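Local coordinates for protein cytosol aminopeptidase (Staphylococcus aureus subsp. aureus, PDB 3KZW) that probably removes N-terminal amino acids, leucine in particular, from peptides as a hexameric, metal-dependent aminopeptidase of the cytosol aminopeptidase (leucyl aminopeptidase) family, at residues R204-M209 and E221-H226; N418-I423 and I505-Q510. One frame throughout, in Å; residues are numbered along the deposited sequence.

Contact 1. Residues R204-M209 and E221-H226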
ATOM      1  N   ARG A 204      32.437  -4.656 -15.487  1.00  2.63           N
ATOM      2  CA  ARG A 204      32.097  -4.801 -14.073  1.00  2.63           C
ATOM      3  C   ARG A 204      32.622  -3.644 -13.231  1.00  2.64           C
ATOM      4  O   ARG A 204      31.929  -3.168 -12.333  1.00  2.71           O
ATOM      5  CB  ARG A 204      32.652  -6.114 -13.522  1.00  2.64           C
ATOM      6  CG  ARG A 204      31.840  -7.343 -13.858  1.00  2.57           C
ATOM      7  CD  ARG A 204      32.598  -8.583 -13.444  1.00  2.60           C
ATOM      8  NE  ARG A 204      31.732  -9.749 -13.329  1.00  2.65           N
ATOM      9  CZ  ARG A 204      32.157 -10.981 -13.071  1.00  2.63           C
ATOM     10  NH1 ARG A 204      33.449 -11.229 -12.907  1.00  2.53           N
ATOM     11  NH2 ARG A 204      31.286 -11.973 -12.987  1.00  2.75           N
ATOM     12  N   ASP A 205      33.847  -3.206 -13.522  1.00  2.64           N
ATOM     13  CA  ASP A 205      34.474  -2.094 -12.806  1.00  2.65           C
ATOM     14  C   ASP A 205      33.678  -0.799 -12.948  1.00  2.65           C
ATOM     15  O   ASP A 205      33.462  -0.088 -11.964  1.00  2.68           O
ATOM     16  CB  ASP A 205      35.920  -1.890 -13.269  1.00  2.64           C
ATOM     17  CG  ASP A 205      36.898  -2.839 -12.589  1.00  2.72           C
ATOM     18  OD1 ASP A 205      36.516  -3.519 -11.608  1.00  2.66           O
ATOM     19  OD2 ASP A 205      38.066  -2.898 -13.034  1.00  2.79           O
ATOM     20  N   PHE A 206      33.235  -0.502 -14.168  1.00  2.64           N
ATOM     21  CA  PHE A 206      32.397   0.665 -14.419  1.00  2.65           C
ATOM     22  C   PHE A 206      31.060   0.559 -13.692  1.00  2.64           C
ATOM     23  O   PHE A 206      30.566   1.543 -13.152  1.00  2.66           O
ATOM     24  CB  PHE A 206      32.162   0.864 -15.919  1.00  2.66           C
ATOM     25  CG  PHE A 206      33.334   1.461 -16.649  1.00  2.71           C
ATOM     26  CD1 PHE A 206      33.860   2.692 -16.265  1.00  2.73           C
ATOM     27  CD2 PHE A 206      33.898   0.802 -17.739  1.00  2.74           C
ATOM     28  CE1 PHE A 206      34.943   3.249 -16.944  1.00  2.77           C
ATOM     29  CE2 PHE A 206      34.979   1.350 -18.427  1.00  2.73           C
ATOM     30  CZ  PHE A 206      35.503   2.578 -18.027  1.00  2.74           C
ATOM     31  N   SER A 207      30.489  -0.642 -13.681  1.00  2.64           N
ATOM     32  CA  SER A 207      29.192  -0.879 -13.059  1.00  2.63           C
ATOM     33  C   SER A 207      29.249  -0.784 -11.533  1.00  2.63           C
ATOM     34  O   SER A 207      28.353  -0.217 -10.911  1.00  2.66           O
ATOM     35  CB  SER A 207      28.639  -2.239 -13.486  1.00  2.62           C
ATOM     36  OG  SER A 207      28.513  -2.319 -14.895  1.00  2.67           O
ATOM     37  N   ASN A 208      30.308  -1.332 -10.944  1.00  2.62           N
ATOM     38  CA  ASN A 208      30.484  -1.327  -9.493  1.00  2.62           C
ATOM     39  C   ASN A 208      30.838   0.043  -8.921  1.00  2.61           C
ATOM     40  O   ASN A 208      30.675   0.282  -7.725  1.00  2.61           O
ATOM     41  CB  ASN A 208      31.538  -2.356  -9.074  1.00  2.59           C
ATOM     42  CG  ASN A 208      30.951  -3.732  -8.835  1.00  2.61           C
ATOM     43  OD1 ASN A 208      29.905  -3.875  -8.196  1.00  2.60           O
ATOM     44  ND2 ASN A 208      31.631  -4.760  -9.334  1.00  2.59           N
ATOM     45  N   MET A 209      31.320   0.933  -9.783  1.00  2.63           N
ATOM     46  CA  MET A 209      31.725   2.279  -9.395  1.00  2.62           C
ATOM     47  C   MET A 209      30.565   3.040  -8.752  1.00  2.64           C
ATOM     48  O   MET A 209      29.453   3.019  -9.284  1.00  2.66           O
ATOM     49  CB  MET A 209      32.220   3.039 -10.623  1.00  2.64           C
ATOM     50  CG  MET A 209      33.334   4.020 -10.334  1.00  2.80           C
ATOM     51  SD  MET A 209      34.935   3.202 -10.243  1.00  3.32           S
ATOM     52  CE  MET A 209      35.294   3.014 -12.004  1.00  2.84           C
ATOM     53  N   GLU A 221      35.268  10.490 -19.684  1.00  2.62           N
ATOM     54  CA  GLU A 221      36.701  10.723 -19.518  1.00  2.63           C
ATOM     55  C   GLU A 221      37.485   9.425 -19.328  1.00  2.67           C
ATOM     56  O   GLU A 221      38.593   9.284 -19.853  1.00  2.70           O
ATOM     57  CB  GLU A 221      36.961  11.670 -18.343  1.00  2.62           C
ATOM     58  CG  GLU A 221      36.586  13.121 -18.618  1.00  2.70           C
ATOM     59  CD  GLU A 221      36.592  13.996 -17.369  1.00  2.85           C
ATOM     60  OE1 GLU A 221      36.871  13.484 -16.259  1.00  2.81           O
ATOM     61  OE2 GLU A 221      36.311  15.207 -17.505  1.00  2.86           O
ATOM     62  N   ASP A 222      36.905   8.486 -18.582  1.00  2.65           N
ATOM     63  CA  ASP A 222      37.537   7.189 -18.336  1.00  2.69           C
ATOM     64  C   ASP A 222      37.638   6.351 -19.608  1.00  2.69           C
ATOM     65  O   ASP A 222      38.629   5.647 -19.811  1.00  2.74           O
ATOM     66  CB  ASP A 222      36.788   6.411 -17.248  1.00  2.67           C
ATOM     67  CG  ASP A 222      37.106   6.901 -15.838  1.00  2.87           C
ATOM     68  OD1 ASP A 222      37.794   7.941 -15.682  1.00  2.90           O
ATOM     69  OD2 ASP A 222      36.655   6.239 -14.875  1.00  2.98           O
ATOM     70  N   ILE A 223      36.614   6.433 -20.455  1.00  2.64           N
ATOM     71  CA  ILE A 223      36.595   5.720 -21.733  1.00  2.63           C
ATOM     72  C   ILE A 223      37.658   6.284 -22.687  1.00  2.66           C
ATOM     73  O   ILE A 223      38.366   5.522 -23.351  1.00  2.63           O
ATOM     74  CB  ILE A 223      35.180   5.732 -22.378  1.00  2.62           C
ATOM     75  CG1 ILE A 223      34.199   4.934 -21.517  1.00  2.64           C
ATOM     76  CG2 ILE A 223      35.208   5.144 -23.786  1.00  2.65           C
ATOM     77  CD1 ILE A 223      32.733   5.270 -21.759  1.00  2.64           C
ATOM     78  N   VAL A 224      37.773   7.612 -22.731  1.00  2.64           N
ATOM     79  CA  VAL A 224      38.805   8.289 -23.522  1.00  2.62           C
ATOM     80  C   VAL A 224      40.201   7.825 -23.103  1.00  2.65           C
ATOM     81  O   VAL A 224      41.000   7.410 -23.945  1.00  2.70           O
ATOM     82  CB  VAL A 224      38.701   9.835 -23.410  1.00  2.61           C
ATOM     83  CG1 VAL A 224      39.907  10.520 -24.044  1.00  2.57           C
ATOM     84  CG2 VAL A 224      37.426  10.333 -24.051  1.00  2.58           C
ATOM     85  N   ASN A 225      40.478   7.885 -21.801  1.00  2.67           N
ATOM     86  CA  ASN A 225      41.784   7.511 -21.258  1.00  2.68           C
ATOM     87  C   ASN A 225      42.128   6.036 -21.454  1.00  2.67           C
ATOM     88  O   ASN A 225      43.294   5.690 -21.655  1.00  2.72           O
ATOM     89  CB  ASN A 225      41.889   7.890 -19.778  1.00  2.67           C
ATOM     90  CG  ASN A 225      41.945   9.396 -19.557  1.00  2.81           C
ATOM     91  OD1 ASN A 225      42.422  10.149 -20.411  1.00  2.89           O
ATOM     92  ND2 ASN A 225      41.464   9.842 -18.398  1.00  2.84           N
ATOM     93  N   HIS A 226      41.111   5.178 -21.401  1.00  2.64           N
ATOM     94  CA  HIS A 226      41.305   3.743 -21.571  1.00  2.63           C
ATOM     95  C   HIS A 226      41.731   3.380 -22.994  1.00  2.67           C
ATOM     96  O   HIS A 226      42.637   2.567 -23.180  1.00  2.72           O
ATOM     97  CB  HIS A 226      40.048   2.967 -21.181  1.00  2.60           C
ATOM     98  CG  HIS A 226      40.158   1.494 -21.412  1.00  2.65           C
ATOM     99  ND1 HIS A 226      40.830   0.654 -20.551  1.00  2.66           N
ATOM    100  CD2 HIS A 226      39.699   0.712 -22.417  1.00  2.67           C
ATOM    101  CE1 HIS A 226      40.773  -0.583 -21.011  1.00  2.70           C
ATOM    102  NE2 HIS A 226      40.093  -0.574 -22.143  1.00  2.67           N
TER
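Phe206 and Asp222 mark the closest backbone approach of 204-209, the last turn of helix 188-208 and the residue after it, to 221-226, the end of helix 216-226; their CA atoms stand 9.2 Å apart, a gap bridged chiefly by one aromatic ring. The CB of Phe206 is directed toward helix 216-226, and its CG lies anti to its own carbonyl carbon (chi1 -77°). The ring meets Asp222 with its edge: Phe206 CE1 is 3.7 Å from Asp222 CB, and that methylene lies in the ring plane. The side chains pass alongside one another, running opposite ways, with the ring and carboxylate planes 38° apart. Asp222 OD2 comes no closer than 4.0 Å to Phe206 CE1, so the methylene rather than the charge makes the touch. Ile223 adds a looser apolar contact, its CG1 4.4 Å from Phe206 CZ. Ala311 of helix 308-322 also touches Phe206, while Phe219, one turn before Ile223, stacks edge-to-face (T-shaped) with the Phe206 ring. Ile223 in turn reaches Val314 and Val234, which ties the helix to strand 233-237. The arrangement is that of two consecutive helices, joined by a short connection and packed beside helix 308-322, in the alpha/beta catalytic domain of cytosol aminopeptidases.

Contact 2. Residues N418-I423 and I505-Q510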
ATOM      1  N   ASN A 418      17.836 -15.066 -34.438  1.00  2.67           N
ATOM      2  CA  ASN A 418      17.868 -16.524 -34.343  1.00  2.69           C
ATOM      3  C   ASN A 418      19.273 -17.082 -34.147  1.00  2.77           C
ATOM      4  O   ASN A 418      19.463 -18.050 -33.407  1.00  2.78           O
ATOM      5  CB  ASN A 418      17.203 -17.164 -35.563  1.00  2.70           C
ATOM      6  CG  ASN A 418      15.706 -17.347 -35.382  1.00  2.77           C
ATOM      7  OD1 ASN A 418      15.058 -16.607 -34.639  1.00  2.89           O
ATOM      8  ND2 ASN A 418      15.149 -18.339 -36.060  1.00  2.86           N
ATOM      9  N   ASP A 419      20.254 -16.463 -34.800  1.00  2.85           N
ATOM     10  CA  ASP A 419      21.651 -16.853 -34.631  1.00  3.10           C
ATOM     11  C   ASP A 419      22.136 -16.534 -33.226  1.00  2.97           C
ATOM     12  O   ASP A 419      22.834 -17.339 -32.610  1.00  3.05           O
ATOM     13  CB  ASP A 419      22.539 -16.156 -35.664  1.00  3.29           C
ATOM     14  CG  ASP A 419      22.200 -16.552 -37.084  1.00  4.17           C
ATOM     15  OD1 ASP A 419      21.685 -17.675 -37.287  1.00  4.82           O
ATOM     16  OD2 ASP A 419      22.449 -15.739 -38.001  1.00  5.58           O
ATOM     17  N   ILE A 420      21.751 -15.362 -32.727  1.00  2.79           N
ATOM     18  CA  ILE A 420      22.151 -14.913 -31.397  1.00  2.71           C
ATOM     19  C   ILE A 420      21.500 -15.757 -30.297  1.00  2.75           C
ATOM     20  O   ILE A 420      22.154 -16.104 -29.307  1.00  2.77           O
ATOM     21  CB  ILE A 420      21.884 -13.399 -31.207  1.00  2.68           C
ATOM     22  CG1 ILE A 420      22.901 -12.592 -32.019  1.00  2.60           C
ATOM     23  CG2 ILE A 420      21.953 -12.998 -29.729  1.00  2.63           C
ATOM     24  CD1 ILE A 420      22.528 -11.147 -32.213  1.00  2.72           C
ATOM     25  N   LEU A 421      20.226 -16.102 -30.486  1.00  2.69           N
ATOM     26  CA  LEU A 421      19.522 -16.982 -29.552  1.00  2.65           C
ATOM     27  C   LEU A 421      20.172 -18.364 -29.486  1.00  2.65           C
ATOM     28  O   LEU A 421      20.176 -19.001 -28.434  1.00  2.73           O
ATOM     29  CB  LEU A 421      18.039 -17.106 -29.920  1.00  2.66           C
ATOM     30  CG  LEU A 421      17.135 -15.874 -29.797  1.00  2.64           C
ATOM     31  CD1 LEU A 421      15.764 -16.174 -30.377  1.00  2.69           C
ATOM     32  CD2 LEU A 421      17.012 -15.388 -28.358  1.00  2.59           C
ATOM     33  N   GLN A 422      20.721 -18.817 -30.611  1.00  2.64           N
ATOM     34  CA  GLN A 422      21.470 -20.073 -30.661  1.00  2.70           C
ATOM     35  C   GLN A 422      22.817 -19.964 -29.957  1.00  2.71           C
ATOM     36  O   GLN A 422      23.162 -20.812 -29.132  1.00  2.77           O
ATOM     37  CB  GLN A 422      21.674 -20.536 -32.107  1.00  2.68           C
ATOM     38  CG  GLN A 422      20.772 -21.686 -32.528  1.00  2.82           C
ATOM     39  CD  GLN A 422      21.104 -22.983 -31.803  1.00  2.92           C
ATOM     40  OE1 GLN A 422      22.271 -23.369 -31.698  1.00  2.84           O
ATOM     41  NE2 GLN A 422      20.074 -23.662 -31.299  1.00  2.96           N
ATOM     42  N   ILE A 423      23.567 -18.915 -30.293  1.00  2.70           N
ATOM     43  CA  ILE A 423      24.898 -18.680 -29.737  1.00  2.66           C
ATOM     44  C   ILE A 423      24.841 -18.551 -28.214  1.00  2.67           C
ATOM     45  O   ILE A 423      25.654 -19.147 -27.508  1.00  2.67           O
ATOM     46  CB  ILE A 423      25.561 -17.427 -30.373  1.00  2.67           C
ATOM     47  CG1 ILE A 423      26.044 -17.742 -31.791  1.00  2.58           C
ATOM     48  CG2 ILE A 423      26.718 -16.914 -29.513  1.00  2.65           C
ATOM     49  CD1 ILE A 423      26.231 -16.520 -32.674  1.00  2.63           C
ATOM     50  N   ILE A 505      28.094  -9.968 -23.116  1.00  2.70           N
ATOM     51  CA  ILE A 505      29.458  -9.853 -23.654  1.00  2.65           C
ATOM     52  C   ILE A 505      29.954 -11.166 -24.283  1.00  2.67           C
ATOM     53  O   ILE A 505      30.417 -11.146 -25.424  1.00  2.75           O
ATOM     54  CB  ILE A 505      30.474  -9.290 -22.616  1.00  2.67           C
ATOM     55  CG1 ILE A 505      30.053  -7.888 -22.162  1.00  2.65           C
ATOM     56  CG2 ILE A 505      31.892  -9.262 -23.198  1.00  2.56           C
ATOM     57  CD1 ILE A 505      30.819  -7.359 -20.962  1.00  2.60           C
ATOM     58  N   PRO A 506      29.837 -12.308 -23.564  1.00  2.68           N
ATOM     59  CA  PRO A 506      30.231 -13.580 -24.186  1.00  2.66           C
ATOM     60  C   PRO A 506      29.461 -13.893 -25.474  1.00  2.66           C
ATOM     61  O   PRO A 506      30.063 -14.353 -26.446  1.00  2.70           O
ATOM     62  CB  PRO A 506      29.896 -14.618 -23.109  1.00  2.64           C
ATOM     63  CG  PRO A 506      29.950 -13.868 -21.838  1.00  2.67           C
ATOM     64  CD  PRO A 506      29.431 -12.502 -22.159  1.00  2.66           C
ATOM     65  N   THR A 507      28.153 -13.637 -25.473  1.00  2.61           N
ATOM     66  CA  THR A 507      27.292 -13.915 -26.621  1.00  2.62           C
ATOM     67  C   THR A 507      27.651 -13.071 -27.848  1.00  2.63           C
ATOM     68  O   THR A 507      27.830 -13.608 -28.943  1.00  2.64           O
ATOM     69  CB  THR A 507      25.792 -13.738 -26.261  1.00  2.61           C
ATOM     70  OG1 THR A 507      25.430 -14.685 -25.250  1.00  2.57           O
ATOM     71  CG2 THR A 507      24.898 -13.950 -27.484  1.00  2.60           C
ATOM     72  N   ILE A 508      27.767 -11.759 -27.657  1.00  2.62           N
ATOM     73  CA  ILE A 508      28.026 -10.835 -28.763  1.00  2.66           C
ATOM     74  C   ILE A 508      29.430 -11.014 -29.342  1.00  2.66           C
ATOM     75  O   ILE A 508      29.605 -10.986 -30.561  1.00  2.71           O
ATOM     76  CB  ILE A 508      27.765  -9.354 -28.358  1.00  2.66           C
ATOM     77  CG1 ILE A 508      26.331  -9.174 -27.836  1.00  2.65           C
ATOM     78  CG2 ILE A 508      28.046  -8.395 -29.525  1.00  2.66           C
ATOM     79  CD1 ILE A 508      25.220  -9.548 -28.829  1.00  2.61           C
ATOM     80  N   VAL A 509      30.416 -11.211 -28.470  1.00  2.62           N
ATOM     81  CA  VAL A 509      31.790 -11.475 -28.901  1.00  2.65           C
ATOM     82  C   VAL A 509      31.848 -12.720 -29.791  1.00  2.65           C
ATOM     83  O   VAL A 509      32.471 -12.703 -30.860  1.00  2.68           O
ATOM     84  CB  VAL A 509      32.766 -11.599 -27.694  1.00  2.66           C
ATOM     85  CG1 VAL A 509      34.107 -12.205 -28.115  1.00  2.62           C
ATOM     86  CG2 VAL A 509      32.985 -10.239 -27.052  1.00  2.65           C
ATOM     87  N   GLN A 510      31.180 -13.783 -29.352  1.00  2.60           N
ATOM     88  CA  GLN A 510      31.096 -15.020 -30.122  1.00  2.66           C
ATOM     89  C   GLN A 510      30.438 -14.789 -31.486  1.00  2.66           C
ATOM     90  O   GLN A 510      30.883 -15.340 -32.493  1.00  2.70           O
ATOM     91  CB  GLN A 510      30.348 -16.094 -29.324  1.00  2.65           C
ATOM     92  CG  GLN A 510      30.319 -17.479 -29.966  1.00  2.63           C
ATOM     93  CD  GLN A 510      31.703 -18.038 -30.235  1.00  2.80           C
ATOM     94  OE1 GLN A 510      32.000 -18.458 -31.354  1.00  2.78           O
ATOM     95  NE2 GLN A 510      32.560 -18.040 -29.211  1.00  2.72           N
TER
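Thr507 and Gln510 of helix 505-512 pack on Ile420 and Ile423 of helix 414-426, a helix-helix contact in the alpha/beta catalytic domain. The axes of 418-423 and 505-510 come within 9.5 Å at 124° between their N-to-C directions, a steep crossing, nearer perpendicular than antiparallel. At the start of the second segment, Ile505 and Pro506 both lie on Ile200 of helix 188-208. Thr507 is the first to touch 418-423: its methyl CG2 meets Ile420 CG2 at 3.8 Å, the two side chains set nearly perpendicular. The threonine's first torsion (chi1 -63°) sets CG2 anti to the backbone N and OG1 beside it; this splits the residue into an apolar branch that packs on Ile420 and a hydroxyl that hydrogen-bonds Glu429 OE1. Ile508 lies on Met388 of strand 386-391, which Ile420 also touches, and Val509 packs on Ile196 of helix 188-208 and Ala319 of helix 308-322. Gln510 closes the segment with its aliphatic stem, bent at chi2 (58°), passing obliquely over Ile423. One methyl, Ile423 CG2, meets both the Thr507 carbonyl and the Gln510 stem, lying 3.5 Å from Thr507 O and 3.7 Å from Gln510 CG.

How the contacts relate
Contacts 1 and 2 are both buried helix pairs in the catalytic domain, with centres about 24 Å apart and nearest atoms about 6 Å apart, without touching. Contact 1 joins near neighbours in sequence, whereas contact 2 brings together segments with 81 residues of chain between them. Helix 188-208 supplies a segment to contact 1 and also packs on 505-510; helix 308-322 touches segments of both. Neither contact has a hydrogen bond between its segments. Each mixes buried apolar side chains with one polar residue that is only partly buried, Asp222 in contact 1 and Gln510 in contact 2. The first buries 131 Å², the second 225 Å².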